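Local coordinates for protein alpha-1,3-glucanase (Bacillus circulans, PDB 5ZRU) that probably hydrolyses alpha-1,3-glucan, this chain being the catalytic unit of a larger GH87-type enzyme that also carries carbohydrate-binding modules, at residues 66-71 against 171-176; 475-480 against 487-492. All coordinates share one frame; numbering follows the deposited sequence.

Contact 1 (66-71 against 171-176); sequences WTIRPG and LEIEAV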
ATOM      1  N   TRP A  66     -10.451   1.574 -24.059  1.00 15.32           N
ATOM      2  CA  TRP A  66     -11.507   2.177 -23.266  1.00 12.41           C
ATOM      3  C   TRP A  66     -12.006   3.444 -23.947  1.00 14.09           C
ATOM      4  O   TRP A  66     -11.254   4.121 -24.650  1.00 18.51           O
ATOM      5  CB  TRP A  66     -11.018   2.543 -21.863  1.00 12.97           C
ATOM      6  CG  TRP A  66     -10.727   1.386 -20.968  1.00 11.99           C
ATOM      7  CD1 TRP A  66     -11.586   0.807 -20.085  1.00 13.49           C
ATOM      8  CD2 TRP A  66      -9.484   0.698 -20.831  1.00 14.76           C
ATOM      9  NE1 TRP A  66     -10.961  -0.217 -19.416  1.00 13.24           N
ATOM     10  CE2 TRP A  66      -9.666  -0.299 -19.850  1.00 14.18           C
ATOM     11  CE3 TRP A  66      -8.236   0.819 -21.448  1.00 11.85           C
ATOM     12  CZ2 TRP A  66      -8.651  -1.173 -19.478  1.00 13.80           C
ATOM     13  CZ3 TRP A  66      -7.230  -0.057 -21.081  1.00 14.14           C
ATOM     14  CH2 TRP A  66      -7.445  -1.038 -20.107  1.00 13.23           C
ATOM     15  N   THR A  67     -13.273   3.771 -23.715  1.00 14.60           N
ATOM     16  CA  THR A  67     -13.846   5.037 -24.151  1.00 15.14           C
ATOM     17  C   THR A  67     -14.091   5.922 -22.938  1.00 15.22           C
ATOM     18  O   THR A  67     -14.762   5.506 -21.989  1.00 13.00           O
ATOM     19  CB  THR A  67     -15.152   4.827 -24.921  1.00 16.32           C
ATOM     20  OG1 THR A  67     -14.909   3.953 -26.021  1.00 20.58           O
ATOM     21  CG2 THR A  67     -15.671   6.156 -25.466  1.00 17.65           C
ATOM     22  N   ILE A  68     -13.549   7.141 -22.978  1.00 15.70           N
ATOM     23  CA  ILE A  68     -13.679   8.056 -21.847  1.00 13.76           C
ATOM     24  C   ILE A  68     -15.147   8.375 -21.612  1.00 18.27           C
ATOM     25  O   ILE A  68     -15.889   8.684 -22.552  1.00 19.10           O
ATOM     26  CB  ILE A  68     -12.862   9.326 -22.105  1.00 15.89           C
ATOM     27  CG1 ILE A  68     -11.407   8.956 -22.405  1.00 16.90           C
ATOM     28  CG2 ILE A  68     -12.957  10.271 -20.920  1.00 12.95           C
ATOM     29  CD1 ILE A  68     -10.727   8.205 -21.252  1.00 16.19           C
ATOM     30  N   ARG A  69     -15.568   8.312 -20.351  1.00 15.87           N
ATOM     31  CA  ARG A  69     -16.959   8.522 -19.971  1.00 17.48           C
ATOM     32  C   ARG A  69     -17.312  10.008 -19.932  1.00 18.47           C
ATOM     33  O   ARG A  69     -16.432  10.865 -19.822  1.00 19.37           O
ATOM     34  CB  ARG A  69     -17.226   7.918 -18.597  1.00 18.58           C
ATOM     35  CG  ARG A  69     -16.933   6.444 -18.453  1.00 22.10           C
ATOM     36  CD  ARG A  69     -17.098   6.045 -16.990  1.00 15.83           C
ATOM     37  NE  ARG A  69     -16.627   4.694 -16.761  1.00 29.40           N
ATOM     38  CZ  ARG A  69     -15.531   4.388 -16.081  1.00 22.25           C
ATOM     39  NH1 ARG A  69     -14.794   5.343 -15.523  1.00 17.27           N
ATOM     40  NH2 ARG A  69     -15.190   3.116 -15.941  1.00 27.27           N
ATOM     41  N   PRO A  70     -18.606  10.337 -20.012  1.00 18.77           N
ATOM     42  CA  PRO A  70     -19.034  11.728 -19.800  1.00 18.24           C
ATOM     43  C   PRO A  70     -18.509  12.280 -18.482  1.00 20.82           C
ATOM     44  O   PRO A  70     -18.503  11.597 -17.456  1.00 18.27           O
ATOM     45  CB  PRO A  70     -20.564  11.629 -19.791  1.00 19.87           C
ATOM     46  CG  PRO A  70     -20.873  10.419 -20.610  1.00 23.22           C
ATOM     47  CD  PRO A  70     -19.730   9.453 -20.372  1.00 21.74           C
ATOM     48  N   GLY A  71     -18.053  13.528 -18.519  1.00 18.69           N
ATOM     49  CA  GLY A  71     -17.551  14.182 -17.333  1.00 20.21           C
ATOM     50  C   GLY A  71     -16.207  13.697 -16.835  1.00 20.90           C
ATOM     51  O   GLY A  71     -15.768  14.144 -15.771  1.00 20.32           O
ATOM     52  N   LEU A 171      -6.658   1.227 -16.179  1.00  8.95           N
ATOM     53  CA  LEU A 171      -6.118   2.575 -16.217  1.00 10.01           C
ATOM     54  C   LEU A 171      -6.847   3.437 -15.196  1.00 10.35           C
ATOM     55  O   LEU A 171      -8.036   3.242 -14.928  1.00 11.15           O
ATOM     56  CB  LEU A 171      -6.273   3.210 -17.604  1.00 11.73           C
ATOM     57  CG  LEU A 171      -5.725   2.441 -18.806  1.00 10.07           C
ATOM     58  CD1 LEU A 171      -5.959   3.246 -20.099  1.00 10.67           C
ATOM     59  CD2 LEU A 171      -4.254   2.150 -18.605  1.00 10.35           C
ATOM     60  N   GLU A 172      -6.121   4.394 -14.627  1.00  9.35           N
ATOM     61  CA  GLU A 172      -6.713   5.475 -13.850  1.00  7.98           C
ATOM     62  C   GLU A 172      -6.330   6.789 -14.517  1.00  9.81           C
ATOM     63  O   GLU A 172      -5.167   6.990 -14.876  1.00 11.53           O
ATOM     64  CB  GLU A 172      -6.255   5.415 -12.383  1.00  9.67           C
ATOM     65  CG  GLU A 172      -6.980   4.313 -11.620  1.00 12.18           C
ATOM     66  CD  GLU A 172      -6.433   4.049 -10.224  1.00 13.83           C
ATOM     67  OE1 GLU A 172      -5.305   4.475  -9.921  1.00 14.00           O
ATOM     68  OE2 GLU A 172      -7.150   3.410  -9.427  1.00 17.76           O
ATOM     69  N   ILE A 173      -7.315   7.653 -14.745  1.00  8.91           N
ATOM     70  CA  ILE A 173      -7.138   8.815 -15.611  1.00 10.20           C
ATOM     71  C   ILE A 173      -7.606  10.049 -14.859  1.00 10.15           C
ATOM     72  O   ILE A 173      -8.681  10.038 -14.251  1.00 10.23           O
ATOM     73  CB  ILE A 173      -7.905   8.646 -16.939  1.00  9.60           C
ATOM     74  CG1 ILE A 173      -7.405   7.409 -17.687  1.00  9.44           C
ATOM     75  CG2 ILE A 173      -7.732   9.870 -17.826  1.00 10.99           C
ATOM     76  CD1 ILE A 173      -8.133   7.123 -19.008  1.00  9.97           C
ATOM     77  N   GLU A 174      -6.798  11.107 -14.892  1.00 11.81           N
ATOM     78  CA  GLU A 174      -7.091  12.304 -14.119  1.00  9.87           C
ATOM     79  C   GLU A 174      -6.576  13.528 -14.858  1.00 10.00           C
ATOM     80  O   GLU A 174      -5.634  13.444 -15.651  1.00 10.22           O
ATOM     81  CB  GLU A 174      -6.451  12.235 -12.725  1.00  7.09           C
ATOM     82  CG  GLU A 174      -4.939  12.208 -12.747  1.00  9.36           C
ATOM     83  CD  GLU A 174      -4.360  11.750 -11.429  1.00 11.77           C
ATOM     84  OE1 GLU A 174      -4.241  10.520 -11.235  1.00  9.07           O
ATOM     85  OE2 GLU A 174      -4.038  12.614 -10.587  1.00 10.07           O
ATOM     86  N   ALA A 175      -7.199  14.672 -14.583  1.00 11.34           N
ATOM     87  CA  ALA A 175      -6.681  15.936 -15.089  1.00 11.50           C
ATOM     88  C   ALA A 175      -5.482  16.350 -14.247  1.00 11.81           C
ATOM     89  O   ALA A 175      -5.503  16.247 -13.019  1.00 13.49           O
ATOM     90  CB  ALA A 175      -7.761  17.017 -15.049  1.00 18.99           C
ATOM     91  N   VAL A 176      -4.425  16.798 -14.909  1.00 10.76           N
ATOM     92  CA  VAL A 176      -3.178  17.150 -14.236  1.00 11.64           C
ATOM     93  C   VAL A 176      -3.133  18.666 -14.076  1.00 13.13           C
ATOM     94  O   VAL A 176      -3.166  19.381 -15.088  1.00 11.97           O
ATOM     95  CB  VAL A 176      -1.958  16.655 -15.021  1.00 12.22           C
ATOM     96  CG1 VAL A 176      -0.686  17.228 -14.408  1.00 13.84           C
ATOM     97  CG2 VAL A 176      -1.922  15.131 -15.041  1.00 12.89           C
TER

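Contact 2 (475-480 against 487-492); sequences IDLEAS and VTFTNI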
ATOM      1  N   ILE A 475     -11.323 -10.280   8.454  1.00  8.94           N
ATOM      2  CA  ILE A 475     -10.821  -9.708   9.702  1.00  7.48           C
ATOM      3  C   ILE A 475     -10.202 -10.857  10.477  1.00  9.51           C
ATOM      4  O   ILE A 475     -10.879 -11.855  10.748  1.00  8.90           O
ATOM      5  CB  ILE A 475     -11.940  -9.042  10.517  1.00  9.10           C
ATOM      6  CG1 ILE A 475     -12.572  -7.883   9.738  1.00  8.79           C
ATOM      7  CG2 ILE A 475     -11.418  -8.575  11.880  1.00  9.22           C
ATOM      8  CD1 ILE A 475     -13.739  -7.215  10.494  1.00  8.79           C
ATOM      9  N   ASP A 476      -8.924 -10.728  10.842  1.00  9.91           N
ATOM     10  CA  ASP A 476      -8.192 -11.835  11.453  1.00 10.89           C
ATOM     11  C   ASP A 476      -7.570 -11.384  12.763  1.00  9.98           C
ATOM     12  O   ASP A 476      -6.752 -10.458  12.786  1.00 10.90           O
ATOM     13  CB  ASP A 476      -7.118 -12.385  10.506  1.00  9.45           C
ATOM     14  CG  ASP A 476      -6.631 -13.757  10.929  1.00 10.51           C
ATOM     15  OD1 ASP A 476      -5.684 -13.841  11.750  1.00 11.24           O
ATOM     16  OD2 ASP A 476      -7.229 -14.748  10.474  1.00 10.84           O
ATOM     17  N   LEU A 477      -7.935 -12.056  13.847  1.00  7.54           N
ATOM     18  CA  LEU A 477      -7.439 -11.727  15.170  1.00  9.81           C
ATOM     19  C   LEU A 477      -6.712 -12.939  15.735  1.00  8.11           C
ATOM     20  O   LEU A 477      -7.281 -14.032  15.819  1.00 10.21           O
ATOM     21  CB  LEU A 477      -8.584 -11.299  16.092  1.00  9.10           C
ATOM     22  CG  LEU A 477      -9.515 -10.211  15.525  1.00  9.25           C
ATOM     23  CD1 LEU A 477     -10.668  -9.940  16.491  1.00 10.46           C
ATOM     24  CD2 LEU A 477      -8.745  -8.915  15.244  1.00  9.80           C
ATOM     25  N   GLU A 478      -5.467 -12.733  16.143  1.00  9.73           N
ATOM     26  CA  GLU A 478      -4.588 -13.825  16.548  1.00 10.74           C
ATOM     27  C   GLU A 478      -3.969 -13.468  17.891  1.00 10.98           C
ATOM     28  O   GLU A 478      -3.189 -12.517  17.982  1.00 11.42           O
ATOM     29  CB  GLU A 478      -3.513 -14.067  15.491  1.00 10.87           C
ATOM     30  CG  GLU A 478      -2.523 -15.149  15.857  1.00 12.09           C
ATOM     31  CD  GLU A 478      -1.367 -15.217  14.872  1.00 16.30           C
ATOM     32  OE1 GLU A 478      -1.625 -15.382  13.659  1.00 14.95           O
ATOM     33  OE2 GLU A 478      -0.206 -15.071  15.313  1.00 19.16           O
ATOM     34  N   ALA A 479      -4.325 -14.214  18.932  1.00 11.32           N
ATOM     35  CA  ALA A 479      -3.747 -13.998  20.259  1.00 13.31           C
ATOM     36  C   ALA A 479      -2.531 -14.911  20.376  1.00 12.88           C
ATOM     37  O   ALA A 479      -2.516 -15.911  21.093  1.00 13.20           O
ATOM     38  CB  ALA A 479      -4.773 -14.239  21.357  1.00 13.45           C
ATOM     39  N   SER A 480      -1.509 -14.536  19.597  1.00 14.53           N
ATOM     40  CA  SER A 480      -0.323 -15.363  19.415  1.00 14.43           C
ATOM     41  C   SER A 480       0.345 -15.661  20.752  1.00 15.38           C
ATOM     42  O   SER A 480       0.677 -16.812  21.056  1.00 14.19           O
ATOM     43  CB  SER A 480       0.663 -14.646  18.492  1.00 16.13           C
ATOM     44  OG  SER A 480      -0.016 -13.707  17.639  1.00 16.87           O
ATOM     45  N   VAL A 487     -11.339  -4.136  21.850  1.00 10.12           N
ATOM     46  CA  VAL A 487     -11.440  -3.810  20.432  1.00 12.59           C
ATOM     47  C   VAL A 487     -12.913  -3.781  20.055  1.00 12.00           C
ATOM     48  O   VAL A 487     -13.674  -4.678  20.432  1.00 11.93           O
ATOM     49  CB  VAL A 487     -10.677  -4.814  19.540  1.00  8.62           C
ATOM     50  CG1 VAL A 487     -10.609  -4.282  18.114  1.00 10.99           C
ATOM     51  CG2 VAL A 487      -9.270  -5.068  20.067  1.00  9.40           C
ATOM     52  N   THR A 488     -13.314  -2.747  19.321  1.00 11.81           N
ATOM     53  CA  THR A 488     -14.682  -2.613  18.841  1.00 11.97           C
ATOM     54  C   THR A 488     -14.650  -2.426  17.335  1.00 11.44           C
ATOM     55  O   THR A 488     -13.854  -1.625  16.827  1.00 13.13           O
ATOM     56  CB  THR A 488     -15.385  -1.426  19.504  1.00 12.75           C
ATOM     57  OG1 THR A 488     -15.300  -1.556  20.927  1.00 14.25           O
ATOM     58  CG2 THR A 488     -16.862  -1.362  19.081  1.00 13.38           C
ATOM     59  N   PHE A 489     -15.510  -3.167  16.633  1.00  9.67           N
ATOM     60  CA  PHE A 489     -15.737  -3.045  15.198  1.00  9.95           C
ATOM     61  C   PHE A 489     -17.173  -2.586  15.006  1.00 11.04           C
ATOM     62  O   PHE A 489     -18.098  -3.235  15.506  1.00 13.13           O
ATOM     63  CB  PHE A 489     -15.529  -4.376  14.469  1.00 10.16           C
ATOM     64  CG  PHE A 489     -14.156  -4.943  14.609  1.00 10.08           C
ATOM     65  CD1 PHE A 489     -13.769  -5.585  15.771  1.00 12.40           C
ATOM     66  CD2 PHE A 489     -13.257  -4.852  13.560  1.00  9.33           C
ATOM     67  CE1 PHE A 489     -12.510  -6.123  15.893  1.00 14.61           C
ATOM     68  CE2 PHE A 489     -11.986  -5.376  13.682  1.00  9.84           C
ATOM     69  CZ  PHE A 489     -11.613  -6.014  14.850  1.00 13.06           C
ATOM     70  N   THR A 490     -17.371  -1.477  14.293  1.00 10.29           N
ATOM     71  CA  THR A 490     -18.722  -0.949  14.129  1.00  9.20           C
ATOM     72  C   THR A 490     -18.952  -0.516  12.686  1.00 10.84           C
ATOM     73  O   THR A 490     -18.118   0.185  12.110  1.00 10.09           O
ATOM     74  CB  THR A 490     -18.957   0.226  15.089  1.00 10.00           C
ATOM     75  OG1 THR A 490     -18.695  -0.216  16.428  1.00 12.36           O
ATOM     76  CG2 THR A 490     -20.403   0.710  14.988  1.00 14.25           C
ATOM     77  N   ASN A 491     -20.085  -0.917  12.108  1.00 11.34           N
ATOM     78  CA  ASN A 491     -20.445  -0.521  10.745  1.00  9.52           C
ATOM     79  C   ASN A 491     -19.401  -1.022   9.744  1.00 10.69           C
ATOM     80  O   ASN A 491     -18.719  -0.249   9.072  1.00 11.69           O
ATOM     81  CB  ASN A 491     -20.615   0.999  10.646  1.00  9.49           C
ATOM     82  CG  ASN A 491     -21.906   1.485  11.280  1.00 12.88           C
ATOM     83  OD1 ASN A 491     -22.967   0.875  11.101  1.00 11.97           O
ATOM     84  ND2 ASN A 491     -21.825   2.589  12.015  1.00 11.02           N
ATOM     85  N   ILE A 492     -19.264  -2.341   9.670  1.00  9.37           N
ATOM     86  CA  ILE A 492     -18.316  -2.969   8.750  1.00 11.23           C
ATOM     87  C   ILE A 492     -19.109  -3.798   7.759  1.00 12.62           C
ATOM     88  O   ILE A 492     -19.924  -4.635   8.163  1.00 11.40           O
ATOM     89  CB  ILE A 492     -17.291  -3.866   9.474  1.00 10.81           C
ATOM     90  CG1 ILE A 492     -16.709  -3.185  10.721  1.00 14.38           C
ATOM     91  CG2 ILE A 492     -16.202  -4.337   8.490  1.00 10.76           C
ATOM     92  CD1 ILE A 492     -15.782  -2.030  10.445  1.00 12.47           C
TER

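Contact 1 (66-71 against 171-176)
W66 and L171 meet as a flat ring under a branched alkyl group. L171 CG sits over one face of the six-membered indole ring, 4.1 Å from its centroid and 28° off the ring normal, which meets the definition of a CH-pi contact. The methyl L171 CD1 reaches past this point to the outer part of the benzo ring, 3.6 Å from W66 CE3 and 3.7 Å from W66 CZ3. Chi2 of L171 (-179°) leaves CD1 anti to CA, which carries it beyond CG to the W66 CE3-CZ3 bond. The indole has a polar hold of its own: W66 NE1 is hydrogen-bonded to the backbone O of D22, a calcium-binding residue. The side chain of W66 also touches A26 and I156.

The second pair is purely aliphatic, methyl against methyl, with I68 CD1 3.6 Å from I173 CD1. I68 leaves its backbone without aiming at the partner; the gap narrows only along the chain, helped by a bend at chi2 (-60°). I173 answers with CG1 and CD1 extended. Y21 and L148 touch both isoleucines and add to the cluster.

No hydrogen bond links the segments, and CA atoms of matched residues stay apart, 8.9 Å between W66 CA and L171 CA. Both chains advance in the same sense. E172 and E174 leave the other side of strand 166-174, where R371 and R345 receive them in salt bridges. Such spacing, with W66 on one side and L171 and I173 on the other directed inward, is consistent with two facing sheets: the five-stranded sheet containing 63-67 against the one containing 166-174, as expected for the beta-sandwich of galactose-binding-like domains, to whose clan D1 belongs.

Contact 2 (475-480 against 487-492)
The phenyl ring of F489 has aromatic neighbours on adjacent coils and aliphatic groups of I475 and L477 at an oblique approach. F515 of strand 513-523 stacks with it, and F453 of strand 451-459 meets it with the ring planes only about 5° from parallel. Because these strands pair in parallel with 487-495, the three rings form an aromatic row running inside a right-handed parallel beta-helix, the fold expected of the pectate-lyase-like D2 region.

From across the interior, I475 offers two methyls to the ring. Its CG2 lies 3.7 Å from F489 CE2, while its CD1 comes to 3.9 Å from F489 CD2, so both branches of one side chain meet the CD2, CE2 and CZ part of the ring obliquely. Chi1 of -62° sets CG2 anti to the backbone N and CG1 beside it, and the extended CG1 arm carries CD1 onward to I492 CG2 at 4.3 Å. L477 completes the contact more loosely, with CD2 4.1 Å from F489 CZ, the atom that I475 CG2 also approaches.

The backbones run in opposite senses and remain distant, I475 CA being 9.9 Å from F489 CA, and no hydrogen bond crosses. Strand 475-478 pairs instead with 435-437 and 502-505, so the contact joins two different walls of the coil. At N491 the chain turns a corner through positive phi, yet F489 before it and I492 after it both point inward.

D476 and E478 alternate with the inward residues and share R472 NH1 through salt bridges. Beyond the strand, S480 OG donates to E478 OE2 at 2.7 Å, on the anti side and 23° out of the carboxylate plane.

Overall arrangement
The two contacts belong to different parts of the catalytic unit, contact 1 to the D1 range and contact 2 to the D2 range that follows it in the chain. Their centres are 37 Å apart and their nearest atoms about 22 Å, so neither touches the other. Both are buried and apolar, yet contact 1 joins two sheets, probably of a sandwich, and contact 2 two walls of a coil. A calcium ion lies fairly close to contact 1, about 8 Å from the W66 side chain. Contact 2 is farther from its ion, about 13 Å from the I492 side chain, so no direct role in metal binding is implied.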